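Local atomic coordinates of carbohydrate-binding protein (Flavonifractor plautii, PDB entry 6N1B), a protein that probably removes the N-acetyl group from the terminal N-acetylgalactosamine of the blood group A antigen, and binds blood group B trisaccharide. Residues N137-G143 against R201-L205. Residues are numbered along the deposited sequence; the frame is centred on the assembly and turned at random.
Sequences NWADDQG and RYDML. With FUC (alpha-L-fucopyranose), chain B; GLA (alpha-D-galactopyranose), chain C.
With CG beside the backbone N in both residues, Asp141 (chi1 -65°) and Tyr202 (chi1 -53°) send carboxylate and phenol to one meeting point on the wall of the glycan pocket. The fold has the look of a beta-propeller, built of successive four-stranded antiparallel sheets; residues 137-143 run from the end of strand 131-140 into a turn, and residues 201-205 lie in the loop leading to the next sheet. Tyr202 OH donates to the anti lone pair of Asp141 OD1 at 2.6 Å, and the carboxylate lies nearly coplanar with the ring at its edge. Fucose O2 gives the same oxygen a second, longer bond of 3.1 Å, while OD2 is held by His117, which also binds the alpha-galactose; the aspartate is thus fixed from both oxygens. The ring of Tyr202 is sandwiched: Arg201 CB sits over the centre of one face, and alpha-galactose C6 over the centre of the other, 3.7 Å above the plane, a CH-pi packing. From under the ring, the Arg201 chain bends at chi3 and brings NH1 to Asp141 O at 2.8 Å; the acceptor lies in the guanidinium plane, although the donor stands above the carbonyl plane. Gly143 CA lies over one guanidinium face and Tyr202 CE2 over the opposite one; Asp227 takes NE in a salt bridge. Where the strand ends, Asp140 OD1 accepts from Gln142 N in an Asx turn and also pairs with Arg115. Farther back on the strand, Asn137 ties the loop down directly and through water: ND2 donates to Met204 O at 2.9 Å, bent at 132°, and also to water 1, which links Arg201 O and Met204 N. Water 2 donates to both Asn137 OD1 and Arg201 O, 2.7 Å from each.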
loop_
_atom_site.group_PDB
_atom_site.type_symbol
_atom_site.label_atom_id
_atom_site.label_comp_id
_atom_site.label_asym_id
_atom_site.label_seq_id
_atom_site.Cartn_x
_atom_site.Cartn_y
_atom_site.Cartn_z
ATOM N N ASN A 137 3.086 -8.001 5.226
ATOM C CA ASN A 137 4.276 -8.855 5.110
ATOM C C ASN A 137 5.015 -8.877 6.411
ATOM O O ASN A 137 5.271 -7.802 6.977
ATOM C CB ASN A 137 5.120 -8.345 3.952
ATOM C CG ASN A 137 6.274 -9.223 3.650
ATOM O OD1 ASN A 137 7.166 -9.345 4.523
ATOM N ND2 ASN A 137 6.348 -9.819 2.447
ATOM N N TRP A 138 5.333 -10.024 6.904
ATOM C CA TRP A 138 6.126 -10.241 8.066
ATOM C C TRP A 138 7.452 -10.893 7.674
ATOM O O TRP A 138 7.423 -11.905 6.932
ATOM C CB TRP A 138 5.447 -11.158 9.114
ATOM C CG TRP A 138 6.271 -11.690 10.236
ATOM C CD1 TRP A 138 6.504 -11.025 11.447
ATOM C CD2 TRP A 138 6.970 -12.938 10.300
ATOM N NE1 TRP A 138 7.267 -11.838 12.253
ATOM C CE2 TRP A 138 7.551 -13.019 11.586
ATOM C CE3 TRP A 138 7.057 -14.032 9.457
ATOM C CZ2 TRP A 138 8.194 -14.140 12.026
ATOM C CZ3 TRP A 138 7.766 -15.164 9.859
ATOM C CH2 TRP A 138 8.356 -15.206 11.129
ATOM N N ALA A 139 8.588 -10.405 8.177
ATOM C CA ALA A 139 9.885 -11.011 7.810
ATOM C C ALA A 139 10.679 -11.324 9.075
ATOM O O ALA A 139 10.730 -10.510 10.015
ATOM C CB ALA A 139 10.688 -10.023 6.982
ATOM N N ASP A 140 11.330 -12.467 9.049
ATOM C CA ASP A 140 12.492 -12.747 9.856
ATOM C C ASP A 140 13.700 -12.213 9.108
ATOM O O ASP A 140 14.064 -12.774 8.104
ATOM C CB ASP A 140 12.611 -14.280 10.047
ATOM C CG ASP A 140 13.840 -14.750 10.863
ATOM O OD1 ASP A 140 14.662 -13.877 11.179
ATOM O OD2 ASP A 140 13.886 -15.995 11.152
ATOM N N ASP A 141 14.243 -11.083 9.558
ATOM C CA ASP A 141 15.293 -10.502 8.784
ATOM C C ASP A 141 16.646 -11.165 8.921
ATOM O O ASP A 141 17.609 -10.759 8.263
ATOM C CB ASP A 141 15.413 -9.023 9.102
ATOM C CG ASP A 141 14.173 -8.226 8.682
ATOM O OD1 ASP A 141 13.955 -8.006 7.448
ATOM O OD2 ASP A 141 13.362 -7.890 9.604
ATOM N N GLN A 142 16.761 -12.139 9.825
ATOM C CA GLN A 142 18.047 -12.833 9.984
ATOM C C GLN A 142 18.368 -13.739 8.828
ATOM O O GLN A 142 17.565 -14.635 8.487
ATOM C CB GLN A 142 18.023 -13.638 11.285
ATOM C CG GLN A 142 19.357 -14.308 11.609
ATOM C CD GLN A 142 19.494 -14.763 13.017
ATOM O OE1 GLN A 142 19.923 -15.865 13.243
ATOM N NE2 GLN A 142 19.201 -13.900 13.982
ATOM N N GLY A 143 19.475 -13.563 8.178
ATOM C CA GLY A 143 19.930 -14.467 7.186
ATOM C C GLY A 143 20.070 -15.880 7.742
ATOM O O GLY A 143 20.515 -16.115 8.878
ATOM N N ARG A 201 13.642 -14.191 2.357
ATOM C CA ARG A 201 13.131 -13.057 3.223
ATOM C C ARG A 201 12.358 -11.989 2.466
ATOM O O ARG A 201 11.445 -11.416 3.056
ATOM C CB ARG A 201 14.303 -12.331 3.866
ATOM C CG ARG A 201 14.954 -13.186 4.981
ATOM C CD ARG A 201 16.210 -12.527 5.573
ATOM N NE ARG A 201 17.286 -12.595 4.541
ATOM C CZ ARG A 201 18.432 -11.957 4.634
ATOM N NH1 ARG A 201 18.748 -11.288 5.722
ATOM N NH2 ARG A 201 19.309 -12.103 3.639
ATOM N N TYR A 202 12.600 -11.759 1.142
ATOM C CA TYR A 202 12.202 -10.550 0.495
ATOM C C TYR A 202 11.620 -10.779 -0.864
ATOM O O TYR A 202 11.673 -9.944 -1.778
ATOM C CB TYR A 202 13.350 -9.524 0.451
ATOM C CG TYR A 202 13.955 -9.266 1.835
ATOM C CD1 TYR A 202 13.160 -8.800 2.920
ATOM C CD2 TYR A 202 15.290 -9.403 2.040
ATOM C CE1 TYR A 202 13.704 -8.593 4.138
ATOM C CE2 TYR A 202 15.822 -9.203 3.296
ATOM C CZ TYR A 202 15.081 -8.823 4.363
ATOM O OH TYR A 202 15.634 -8.679 5.607
ATOM N N ASP A 203 10.916 -11.916 -1.041
ATOM C CA ASP A 203 10.413 -12.271 -2.377
ATOM C C ASP A 203 8.938 -12.109 -2.563
ATOM O O ASP A 203 8.453 -12.489 -3.606
ATOM C CB ASP A 203 10.867 -13.679 -2.785
ATOM C CG ASP A 203 10.246 -14.854 -2.074
ATOM O OD1 ASP A 203 9.280 -14.677 -1.279
ATOM O OD2 ASP A 203 10.666 -16.023 -2.321
ATOM N N MET A 204 8.250 -11.414 -1.613
ATOM C CA MET A 204 6.813 -11.158 -1.711
ATOM C C MET A 204 6.492 -9.736 -1.209
ATOM O O MET A 204 5.623 -9.540 -0.373
ATOM C CB MET A 204 6.008 -12.226 -0.845
ATOM C CG MET A 204 6.251 -13.511 -0.980
ATOM S SD MET A 204 5.281 -14.562 0.028
ATOM C CE MET A 204 5.976 -14.562 1.659
ATOM N N LEU A 205 7.312 -8.744 -1.605
ATOM C CA LEU A 205 7.135 -7.396 -1.118
ATOM C C LEU A 205 5.904 -6.716 -1.671
ATOM O O LEU A 205 5.488 -6.904 -2.813
ATOM C CB LEU A 205 8.345 -6.521 -1.370
ATOM C CG LEU A 205 9.723 -7.028 -0.847
ATOM C CD1 LEU A 205 10.750 -6.003 -0.985
ATOM C CD2 LEU A 205 9.599 -7.476 0.625
HETATM C C1 FUC B . 14.828 -2.829 7.113
HETATM C C2 FUC B . 14.813 -4.271 7.646
HETATM C C3 FUC B . 16.122 -4.563 8.411
HETATM C C4 FUC B . 16.243 -3.601 9.578
HETATM C C5 FUC B . 16.261 -2.180 9.038
HETATM C C6 FUC B . 16.292 -1.042 10.101
HETATM O O2 FUC B . 14.742 -5.197 6.519
HETATM O O3 FUC B . 16.076 -5.905 8.966
HETATM O O4 FUC B . 15.147 -3.799 10.461
HETATM O O5 FUC B . 15.050 -1.969 8.245
HETATM C C1 GLA C . 13.219 -1.973 3.187
HETATM C C2 GLA C . 11.713 -2.297 3.461
HETATM C C3 GLA C . 11.615 -3.553 4.343
HETATM C C4 GLA C . 12.402 -4.766 3.725
HETATM C C5 GLA C . 13.840 -4.320 3.317
HETATM C C6 GLA C . 14.503 -5.299 2.436
HETATM O O2 GLA C . 11.170 -1.128 4.183
HETATM O O3 GLA C . 10.060 -3.907 4.691
HETATM O O4 GLA C . 11.653 -5.165 2.639
HETATM O O5 GLA C . 13.811 -3.103 2.449
HETATM O O6 GLA C . 15.915 -4.939 2.112
HETATM O O HOH W 1 8.756 -11.049 1.258
HETATM O O HOH W 2 9.650 -9.481 3.430
#